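Local coordinates for malonyl CoA-acyl carrier protein transacylase (Bartonella henselae, PDB 3QAT), which transfers malonyl groups from coenzyme A to acyl carrier protein, probably through a serine nucleophile, to supply fatty acid biosynthesis, at residues A[12-15]-A[16-19]; A[74-77]-A[78-82]; A[121-124]-A[125-129]; A[182-185]-A[186-190]. One frame throughout, in Å; residues are numbered along the deposited sequence. Where two conformers were deposited one is given.

How the contacts relate
Helix 62-82 links contacts 1 to 3: contact 2 is its C-terminal part, while the loop of contact 1 and helix 113-129 of contact 3 both pack against its earlier turns. Contacts 1 and 3 lie nearest the probable active site at Ser98 of the nucleophile elbow. Their centres are about 16 Å apart and their nearest atoms about 7 Å, and Arg123 of contact 3 is hydrogen-bonded to the Ser98 hydroxyl. Contact 2 lies farther along the helix, its centre about 18 Å from that of contact 1. Contact 4 belongs to the smaller subdomain with the mixed sheet, its centre about 28 Å from that of contact 3 and about 43 Å from that of contact 2.

Contact 1 (A[12-15]-A[16-19]); sequences PGQG and SQLI
Ser16 folds back on Pro12 and Gly13 in a type II beta turn from Gly13 to Ser16, part of the GQGSQ loop that follows the first strand in this acyltransferase family. Ser16 N donates to Gly13 O at 3.1 Å and closes the turn. Gly15 takes its third position with a positive phi of 110°, a conformation that suits glycine. The next bond comes from a side chain: Gly15 N gives its hydrogen to Gln17 OE1 at 2.8 Å, reaching a lone pair in the plane of the amide at a C=O...N angle of 138°. A bend at chi2 turns the Gln17 amide back toward the turn for this. Ser16 OG touches Pro12 CB at 3.4 Å.

Two waters brace the backbone. Water 1 donates to both Gln14 O and Ser16 OG, and water 2 donates to Gly15 O and Gln17 O.

Further out, the amides of Gln14 and Gln17 are anchored where helix 56-60 gives way to helix 62-82: Gln14 NE2 bonds to Thr60 O, Gln14 OE1 to Thr62 OG1, and Gln17 NE2 to Thr60 OG1. In relatives this loop helps to form the oxyanion hole, consistent with Gly13 lying near the probable nucleophile elbow. The two amide planes stand 56° apart, with Gln14 NE2 3.8 Å from Gln17 NE2.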
loop_
_atom_site.group_PDB
_atom_site.type_symbol
_atom_site.label_atom_id
_atom_site.label_comp_id
_atom_site.label_asym_id
_atom_site.label_seq_id
_atom_site.Cartn_x
_atom_site.Cartn_y
_atom_site.Cartn_z
ATOM N N PRO A 12 0.187 4.370 -2.820
ATOM C CA PRO A 12 -0.643 4.247 -1.635
ATOM C C PRO A 12 -1.394 2.929 -1.525
ATOM O O PRO A 12 -1.568 2.194 -2.528
ATOM C CB PRO A 12 -1.611 5.430 -1.733
ATOM C CG PRO A 12 -1.660 5.796 -3.159
ATOM C CD PRO A 12 -0.312 5.389 -3.764
ATOM N N GLY A 13 -1.820 2.648 -0.297
ATOM C CA GLY A 13 -2.557 1.419 -0.003
ATOM C C GLY A 13 -3.922 1.677 0.601
ATOM O O GLY A 13 -4.449 2.793 0.528
ATOM N N GLN A 14 -4.474 0.623 1.193
ATOM C CA GLN A 14 -5.843 0.652 1.733
ATOM C C GLN A 14 -6.032 1.859 2.650
ATOM O O GLN A 14 -5.182 2.114 3.553
ATOM C CB GLN A 14 -6.050 -0.650 2.495
ATOM C CG GLN A 14 -7.441 -0.787 3.132
ATOM C CD GLN A 14 -8.514 -1.283 2.157
ATOM O OE1 GLN A 14 -8.290 -2.200 1.367
ATOM N NE2 GLN A 14 -9.715 -0.704 2.259
ATOM N N GLY A 15 -7.118 2.598 2.424
ATOM C CA GLY A 15 -7.384 3.807 3.179
ATOM C C GLY A 15 -7.227 5.046 2.318
ATOM O O GLY A 15 -7.602 6.166 2.724
ATOM N N SER A 16 -6.643 4.867 1.139
ATOM C CA SER A 16 -6.480 6.002 0.214
ATOM C C SER A 16 -7.587 6.089 -0.818
ATOM O O SER A 16 -7.656 7.072 -1.573
ATOM C CB SER A 16 -5.094 5.947 -0.489
ATOM O OG SER A 16 -4.064 6.220 0.452
ATOM N N GLN A 17 -8.477 5.108 -0.829
ATOM C CA GLN A 17 -9.567 5.093 -1.815
ATOM C C GLN A 17 -10.615 6.145 -1.482
ATOM O O GLN A 17 -10.895 6.449 -0.301
ATOM C CB GLN A 17 -10.197 3.686 -1.934
ATOM C CG GLN A 17 -11.117 3.239 -0.759
ATOM C CD GLN A 17 -10.383 2.889 0.520
ATOM O OE1 GLN A 17 -9.166 2.740 0.536
ATOM N NE2 GLN A 17 -11.145 2.765 1.615
ATOM N N LEU A 18 -11.189 6.703 -2.545
ATOM C CA LEU A 18 -12.198 7.775 -2.448
ATOM C C LEU A 18 -13.142 7.597 -3.627
ATOM O O LEU A 18 -12.678 7.377 -4.733
ATOM C CB LEU A 18 -11.522 9.157 -2.656
ATOM C CG LEU A 18 -10.487 9.606 -1.624
ATOM C CD1 LEU A 18 -9.545 10.629 -2.198
ATOM C CD2 LEU A 18 -11.220 10.150 -0.406
ATOM N N ILE A 19 -14.447 7.750 -3.406
ATOM C CA ILE A 19 -15.411 7.728 -4.527
ATOM C C ILE A 19 -15.020 8.793 -5.535
ATOM O O ILE A 19 -14.726 9.948 -5.155
ATOM C CB ILE A 19 -16.846 8.052 -4.066
ATOM C CG1 ILE A 19 -17.424 6.891 -3.263
ATOM C CG2 ILE A 19 -17.756 8.408 -5.280
ATOM C CD1 ILE A 19 -18.736 7.310 -2.506
HETATM O O HOH W 1 -4.008 4.763 2.855
HETATM O O HOH W 2 -9.428 7.834 1.519
#

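Contact 2 (A[74-77]-A[78-82]); sequences MAVI and RVMEQ
The guanidinium of Arg78 and the carboxylate of Glu81 each meet a methyl group one helical turn back: Met74 CE and the branch methyl Ile77 CG2. Met74 CE approaches the guanidinium obliquely, coming no nearer than 4.2 Å to Arg78 NE, so this is a light touch. Two successive bends in Met74, at chi2 (-55°) and chi3 (-56°), bring the methyl round to the arginine. The carboxylate is in closer contact: Ile77 CG2 lies 3.6 Å from Glu81 CD and almost as near to OE1 and OE2, so the methyl is shared by the whole group.

Elsewhere on the helix, Val76 and Met80 run side by side in the same direction, with Val76 CG1 4.0 Å from Met80 SD. Four regular i to i+4 bonds carry these pairs, among them Met80 N to Val76 O at 2.9 Å.

This is the largely buried C-terminal end of helix 62-82, packed on the parallel sheet where Ile77 reaches Phe9 and Phe11 of strand 6-11, and flanked by helices 30-43, 100-107 and 306-316. Chemically, the side-chain contacts within these two turns are van der Waals in kind, and the directional bonding between the two halves is left to the backbone.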
loop_
_atom_site.group_PDB
_atom_site.type_symbol
_atom_site.label_atom_id
_atom_site.label_comp_id
_atom_site.label_asym_id
_atom_site.label_seq_id
_atom_site.Cartn_x
_atom_site.Cartn_y
_atom_site.Cartn_z
ATOM N N MET A 74 -1.862 3.259 -11.627
ATOM C CA MET A 74 -1.377 2.910 -12.991
ATOM C C MET A 74 -1.913 3.863 -14.060
ATOM O O MET A 74 -1.220 4.137 -15.038
ATOM C CB MET A 74 -1.695 1.449 -13.327
ATOM C CG MET A 74 -0.743 0.475 -12.618
ATOM S SD MET A 74 1.030 0.795 -12.922
ATOM C CE MET A 74 1.107 0.738 -14.716
ATOM N N ALA A 75 -3.120 4.409 -13.867
ATOM C CA ALA A 75 -3.612 5.452 -14.796
ATOM C C ALA A 75 -2.656 6.662 -14.759
ATOM O O ALA A 75 -2.258 7.181 -15.811
ATOM C CB ALA A 75 -5.033 5.897 -14.422
ATOM N N VAL A 76 -2.277 7.102 -13.563
ATOM C CA VAL A 76 -1.292 8.190 -13.448
ATOM C C VAL A 76 0.034 7.824 -14.140
ATOM O O VAL A 76 0.568 8.640 -14.924
ATOM C CB VAL A 76 -1.051 8.585 -11.988
ATOM C CG1 VAL A 76 0.126 9.592 -11.885
ATOM C CG2 VAL A 76 -2.316 9.177 -11.400
ATOM N N ILE A 77 0.552 6.616 -13.893
ATOM C CA ILE A 77 1.812 6.189 -14.525
ATOM C C ILE A 77 1.698 6.244 -16.052
ATOM O O ILE A 77 2.609 6.745 -16.743
ATOM C CB ILE A 77 2.270 4.771 -14.061
ATOM C CG1 ILE A 77 2.655 4.758 -12.561
ATOM C CG2 ILE A 77 3.434 4.225 -14.965
ATOM C CD1 ILE A 77 3.952 5.574 -12.194
ATOM N N ARG A 78 0.596 5.709 -16.585
ATOM C CA ARG A 78 0.475 5.648 -18.043
ATOM C C ARG A 78 0.368 7.022 -18.669
ATOM O O ARG A 78 0.939 7.252 -19.748
ATOM C CB ARG A 78 -0.703 4.782 -18.480
ATOM C CG ARG A 78 -0.516 3.352 -18.101
ATOM C CD ARG A 78 0.284 2.625 -19.143
ATOM N NE ARG A 78 0.362 1.200 -18.816
ATOM C CZ ARG A 78 -0.565 0.294 -19.157
ATOM N NH1 ARG A 78 -1.675 0.642 -19.795
ATOM N NH2 ARG A 78 -0.384 -0.964 -18.835
ATOM N N VAL A 79 -0.363 7.929 -18.018
ATOM C CA VAL A 79 -0.397 9.328 -18.489
ATOM C C VAL A 79 1.005 9.956 -18.468
ATOM O O VAL A 79 1.429 10.557 -19.461
ATOM C CB VAL A 79 -1.416 10.195 -17.689
ATOM C CG1 VAL A 79 -1.304 11.693 -18.079
ATOM C CG2 VAL A 79 -2.833 9.702 -17.913
ATOM N N MET A 80 1.743 9.792 -17.361
ATOM C CA MET A 80 3.113 10.297 -17.279
ATOM C C MET A 80 4.003 9.730 -18.389
ATOM O O MET A 80 4.774 10.469 -19.031
ATOM C CB MET A 80 3.742 9.994 -15.912
ATOM C CG MET A 80 3.047 10.724 -14.767
ATOM S SD MET A 80 3.851 10.379 -13.171
ATOM C CE MET A 80 5.275 11.464 -13.191
ATOM N N GLU A 81 3.914 8.423 -18.618
ATOM C CA GLU A 81 4.678 7.799 -19.691
ATOM C C GLU A 81 4.320 8.350 -21.070
ATOM O O GLU A 81 5.227 8.589 -21.881
ATOM C CB GLU A 81 4.562 6.279 -19.635
ATOM C CG GLU A 81 5.230 5.722 -18.382
ATOM C CD GLU A 81 5.016 4.237 -18.238
ATOM O OE1 GLU A 81 3.955 3.719 -18.670
ATOM O OE2 GLU A 81 5.918 3.595 -17.658
ATOM N N GLN A 82 3.036 8.596 -21.346
ATOM C CA GLN A 82 2.672 9.169 -22.661
ATOM C C GLN A 82 3.283 10.560 -22.833
ATOM O O GLN A 82 3.662 10.965 -23.949
ATOM C CB GLN A 82 1.150 9.233 -22.873
ATOM C CG GLN A 82 0.812 9.759 -24.267
ATOM C CD GLN A 82 -0.573 9.386 -24.787
ATOM O OE1 GLN A 82 -1.312 8.606 -24.176
ATOM N NE2 GLN A 82 -0.926 9.952 -25.947
#

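Contact 3 (A[121-124]-A[125-129]); sequences RIRG and NAMQA
Asn125, Ala126, Met127 and Gln128 donate their backbone N-H groups to Arg121, Ile122, Arg123 and Gly124 in unbroken alpha-helical i to i+4 bonds of 2.9 to 3.0 Å. Arg123 and Met127 meet as a methyl laid on a flat cation: Met127 CE sits over the centre of one guanidinium face, 3.4 Å from Arg123 CZ. Arg123 stretches out fully from CG to NE, with CG anti to the backbone N (chi1 -166°), and Met127 runs extended beyond its own CG to meet it. The methyl backs the group, whose rotation is further fixed by hydrogen bonds from NH1 to Gln66 OE1 and from NH2 to Gln256 OE1 and Ser98 OG. In related malonyl transferases the corresponding arginine binds the malonyl carboxylate, consistent with this place beside Ser98 of the probable nucleophile elbow.

Arg121 behaves differently. Bent at chi2 and chi3, it brings CD to 3.4 Å from Asn125 ND2, the guanidinium and amide planes 36° apart, while NE bonds to Ala63 O and NH2 forms a salt bridge with Glu45 OE1. Helix 113-129 packs on two others: Arg121 and Asn125 on the start of helix 62-82, Ala126 on Ala214 and Ala217 of helix 212-224, with Met127 reaching both.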
loop_
_atom_site.group_PDB
_atom_site.type_symbol
_atom_site.label_atom_id
_atom_site.label_comp_id
_atom_site.label_asym_id
_atom_site.label_seq_id
_atom_site.Cartn_x
_atom_site.Cartn_y
_atom_site.Cartn_z
ATOM N N ARG A 121 -7.164 -8.778 -6.746
ATOM C CA ARG A 121 -8.470 -9.344 -6.453
ATOM C C ARG A 121 -8.337 -10.655 -5.632
ATOM O O ARG A 121 -9.041 -10.850 -4.650
ATOM C CB ARG A 121 -9.260 -9.518 -7.761
ATOM C CG ARG A 121 -10.550 -10.327 -7.662
ATOM C CD ARG A 121 -11.542 -9.821 -6.618
ATOM N NE ARG A 121 -11.918 -8.400 -6.758
ATOM C CZ ARG A 121 -12.838 -7.936 -7.609
ATOM N NH1 ARG A 121 -13.416 -8.724 -8.518
ATOM N NH2 ARG A 121 -13.154 -6.641 -7.564
ATOM N N ILE A 122 -7.382 -11.502 -6.020
ATOM C CA ILE A 122 -7.100 -12.738 -5.255
ATOM C C ILE A 122 -6.667 -12.358 -3.836
ATOM O O ILE A 122 -7.115 -12.976 -2.844
ATOM C CB ILE A 122 -6.021 -13.582 -5.984
ATOM C CG1 ILE A 122 -6.658 -14.231 -7.218
ATOM C CG2 ILE A 122 -5.436 -14.654 -5.026
ATOM C CD1 ILE A 122 -5.598 -14.753 -8.227
ATOM N N ARG A 123 -5.830 -11.326 -3.731
ATOM C CA ARG A 123 -5.302 -10.927 -2.435
ATOM C C ARG A 123 -6.432 -10.416 -1.524
ATOM O O ARG A 123 -6.554 -10.833 -0.366
ATOM C CB ARG A 123 -4.248 -9.830 -2.649
ATOM C CG ARG A 123 -3.373 -9.551 -1.428
ATOM C CD ARG A 123 -2.199 -8.653 -1.845
ATOM N NE ARG A 123 -1.285 -8.302 -0.730
ATOM C CZ ARG A 123 -1.453 -7.239 0.073
ATOM N NH1 ARG A 123 -2.533 -6.437 -0.043
ATOM N NH2 ARG A 123 -0.559 -6.978 1.032
ATOM N N GLY A 124 -7.271 -9.537 -2.074
ATOM C CA GLY A 124 -8.394 -8.959 -1.311
ATOM C C GLY A 124 -9.393 -10.038 -0.914
ATOM O O GLY A 124 -9.826 -10.089 0.227
ATOM N N ASN A 125 -9.738 -10.915 -1.855
ATOM C CA ASN A 125 -10.662 -12.011 -1.540
ATOM C C ASN A 125 -10.108 -12.890 -0.408
ATOM O O ASN A 125 -10.858 -13.266 0.537
ATOM C CB ASN A 125 -10.939 -12.878 -2.772
ATOM C CG ASN A 125 -11.973 -12.279 -3.730
ATOM O OD1 ASN A 125 -12.748 -11.395 -3.369
ATOM N ND2 ASN A 125 -11.986 -12.783 -4.952
ATOM N N ALA A 126 -8.822 -13.232 -0.498
ATOM C CA ALA A 126 -8.208 -14.168 0.460
ATOM C C ALA A 126 -8.085 -13.526 1.828
ATOM O O ALA A 126 -8.311 -14.179 2.854
ATOM C CB ALA A 126 -6.860 -14.655 -0.025
ATOM N N MET A 127 -7.763 -12.235 1.840
ATOM C CA MET A 127 -7.696 -11.487 3.115
ATOM C C MET A 127 -9.064 -11.338 3.799
ATOM O O MET A 127 -9.161 -11.551 5.018
ATOM C CB MET A 127 -7.051 -10.135 2.875
ATOM C CG MET A 127 -5.574 -10.288 2.619
ATOM S SD MET A 127 -4.820 -8.698 2.278
ATOM C CE MET A 127 -3.175 -9.196 2.261
ATOM N N GLN A 128 -10.099 -11.007 3.031
ATOM C CA GLN A 128 -11.456 -10.852 3.575
ATOM C C GLN A 128 -11.895 -12.168 4.231
ATOM O O GLN A 128 -12.597 -12.148 5.253
ATOM C CB GLN A 128 -12.450 -10.420 2.477
ATOM C CG GLN A 128 -13.907 -10.081 2.958
ATOM C CD GLN A 128 -14.060 -8.684 3.590
ATOM O OE1 GLN A 128 -14.665 -8.540 4.663
ATOM N NE2 GLN A 128 -13.527 -7.650 2.926
ATOM N N ALA A 129 -11.453 -13.295 3.661
ATOM C CA ALA A 129 -11.907 -14.647 4.070
ATOM C C ALA A 129 -11.016 -15.369 5.091
ATOM O O ALA A 129 -11.382 -16.442 5.576
ATOM C CB ALA A 129 -12.098 -15.536 2.819
#

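Contact 4 (A[182-185]-A[186-190]); sequences VETA and VEVAS
Ala185 and Val186 belong to the packed part of helix 179-191, whereas the carboxylates of Glu183 and Glu187 lie on its exposed side. The tight packing is made with neighbours: Val182, Val186 and Ala189 press on strands 136-142 and 196-200 of the mixed sheet, and Ala185 and Val188 meet Ile152 of helix 146-155. Within the helix the contacts are the ordinary ones of an alpha helix, such as Ala189 CB 3.4 Å from Ala185 O and Val186 CG2 3.5 Å from Val182 O. Ala189 N also donates to Ala185 O at 2.8 Å, a shorter bond than the 3.3 Å from Glu187 N to Glu183 O. This is how the helix covers the sheet of the small, ferredoxin-like subdomain of the family.

On the exposed face the contacts loosen. Glu187 CG lies anti to its own carbonyl carbon (chi1 -66°), and the extended chain carries the carboxylate back across Thr184, with OE1 4.1 Å from Thr184 CG2. Glu183 OE2 and Glu187 OE2 come within 4.3 Å of each other. Water 3 donates one hydrogen to each of these oxygens, and water 4 donates to Glu187 OE2 and, at 3.2 Å, to Thr184 OG1, a hydroxyl also bonded to Lys180 O.

Two like charges one turn apart should repel, and the hydrogens of water 3, donated to both, probably offset part of that cost; the closeness may also raise the proton affinity of one carboxylate slightly.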
loop_
_atom_site.group_PDB
_atom_site.type_symbol
_atom_site.label_atom_id
_atom_site.label_comp_id
_atom_site.label_asym_id
_atom_site.label_seq_id
_atom_site.Cartn_x
_atom_site.Cartn_y
_atom_site.Cartn_z
ATOM N N VAL A 182 -6.474 -7.307 21.017
ATOM C CA VAL A 182 -6.320 -5.966 20.430
ATOM C C VAL A 182 -7.114 -4.912 21.221
ATOM O O VAL A 182 -6.621 -3.787 21.476
ATOM C CB VAL A 182 -6.699 -5.962 18.912
ATOM C CG1 VAL A 182 -6.654 -4.524 18.317
ATOM C CG2 VAL A 182 -5.755 -6.886 18.109
ATOM N N GLU A 183 -8.322 -5.280 21.644
ATOM C CA GLU A 183 -9.134 -4.407 22.490
ATOM C C GLU A 183 -8.392 -4.043 23.788
ATOM O O GLU A 183 -8.381 -2.878 24.204
ATOM C CB GLU A 183 -10.480 -5.074 22.797
ATOM C CG GLU A 183 -11.452 -4.148 23.530
ATOM C CD GLU A 183 -12.708 -4.862 24.010
ATOM O OE1 GLU A 183 -12.870 -6.078 23.739
ATOM O OE2 GLU A 183 -13.523 -4.205 24.701
ATOM N N THR A 184 -7.775 -5.048 24.410
ATOM C CA THR A 184 -7.032 -4.836 25.652
ATOM C C THR A 184 -5.822 -3.953 25.388
ATOM O O THR A 184 -5.513 -3.075 26.173
ATOM C CB THR A 184 -6.626 -6.155 26.325
ATOM O OG1 THR A 184 -7.807 -6.953 26.506
ATOM C CG2 THR A 184 -5.970 -5.887 27.685
ATOM N N ALA A 185 -5.155 -4.189 24.263
ATOM C CA ALA A 185 -4.000 -3.393 23.881
ATOM C C ALA A 185 -4.345 -1.919 23.740
ATOM O O ALA A 185 -3.538 -1.060 24.112
ATOM C CB ALA A 185 -3.394 -3.934 22.573
ATOM N N VAL A 186 -5.526 -1.620 23.191
ATOM C CA VAL A 186 -6.010 -0.231 23.122
ATOM C C VAL A 186 -6.139 0.383 24.529
ATOM O O VAL A 186 -5.688 1.515 24.757
ATOM C CB VAL A 186 -7.328 -0.099 22.278
ATOM C CG1 VAL A 186 -7.932 1.285 22.406
ATOM C CG2 VAL A 186 -7.032 -0.366 20.796
ATOM N N GLU A 187 -6.742 -0.364 25.456
ATOM C CA GLU A 187 -6.866 0.086 26.856
ATOM C C GLU A 187 -5.491 0.406 27.434
ATOM O O GLU A 187 -5.298 1.492 28.009
ATOM C CB GLU A 187 -7.568 -0.978 27.700
ATOM C CG GLU A 187 -9.014 -1.203 27.292
ATOM C CD GLU A 187 -9.613 -2.475 27.888
ATOM O OE1 GLU A 187 -8.897 -3.224 28.593
ATOM O OE2 GLU A 187 -10.815 -2.733 27.637
ATOM N N VAL A 188 -4.534 -0.506 27.235
ATOM C CA VAL A 188 -3.178 -0.322 27.756
ATOM C C VAL A 188 -2.481 0.879 27.107
ATOM O O VAL A 188 -1.865 1.710 27.777
ATOM C CB VAL A 188 -2.325 -1.594 27.623
ATOM C CG1 VAL A 188 -0.915 -1.342 28.162
ATOM C CG2 VAL A 188 -2.974 -2.762 28.396
ATOM N N ALA A 189 -2.609 1.006 25.785
ATOM C CA ALA A 189 -2.017 2.153 25.099
ATOM C C ALA A 189 -2.532 3.487 25.627
ATOM O O ALA A 189 -1.752 4.442 25.813
ATOM C CB ALA A 189 -2.277 2.055 23.597
ATOM N N SER A 190 -3.851 3.559 25.851
ATOM C CA SER A 190 -4.503 4.741 26.408
ATOM C C SER A 190 -3.970 5.039 27.814
ATOM O O SER A 190 -3.672 6.187 28.147
ATOM C CB SER A 190 -6.014 4.509 26.470
ATOM O OG SER A 190 -6.684 5.680 26.885
HETATM O O HOH W 3 -12.266 -1.655 25.816
HETATM O O HOH W 4 -10.541 -5.427 26.958
#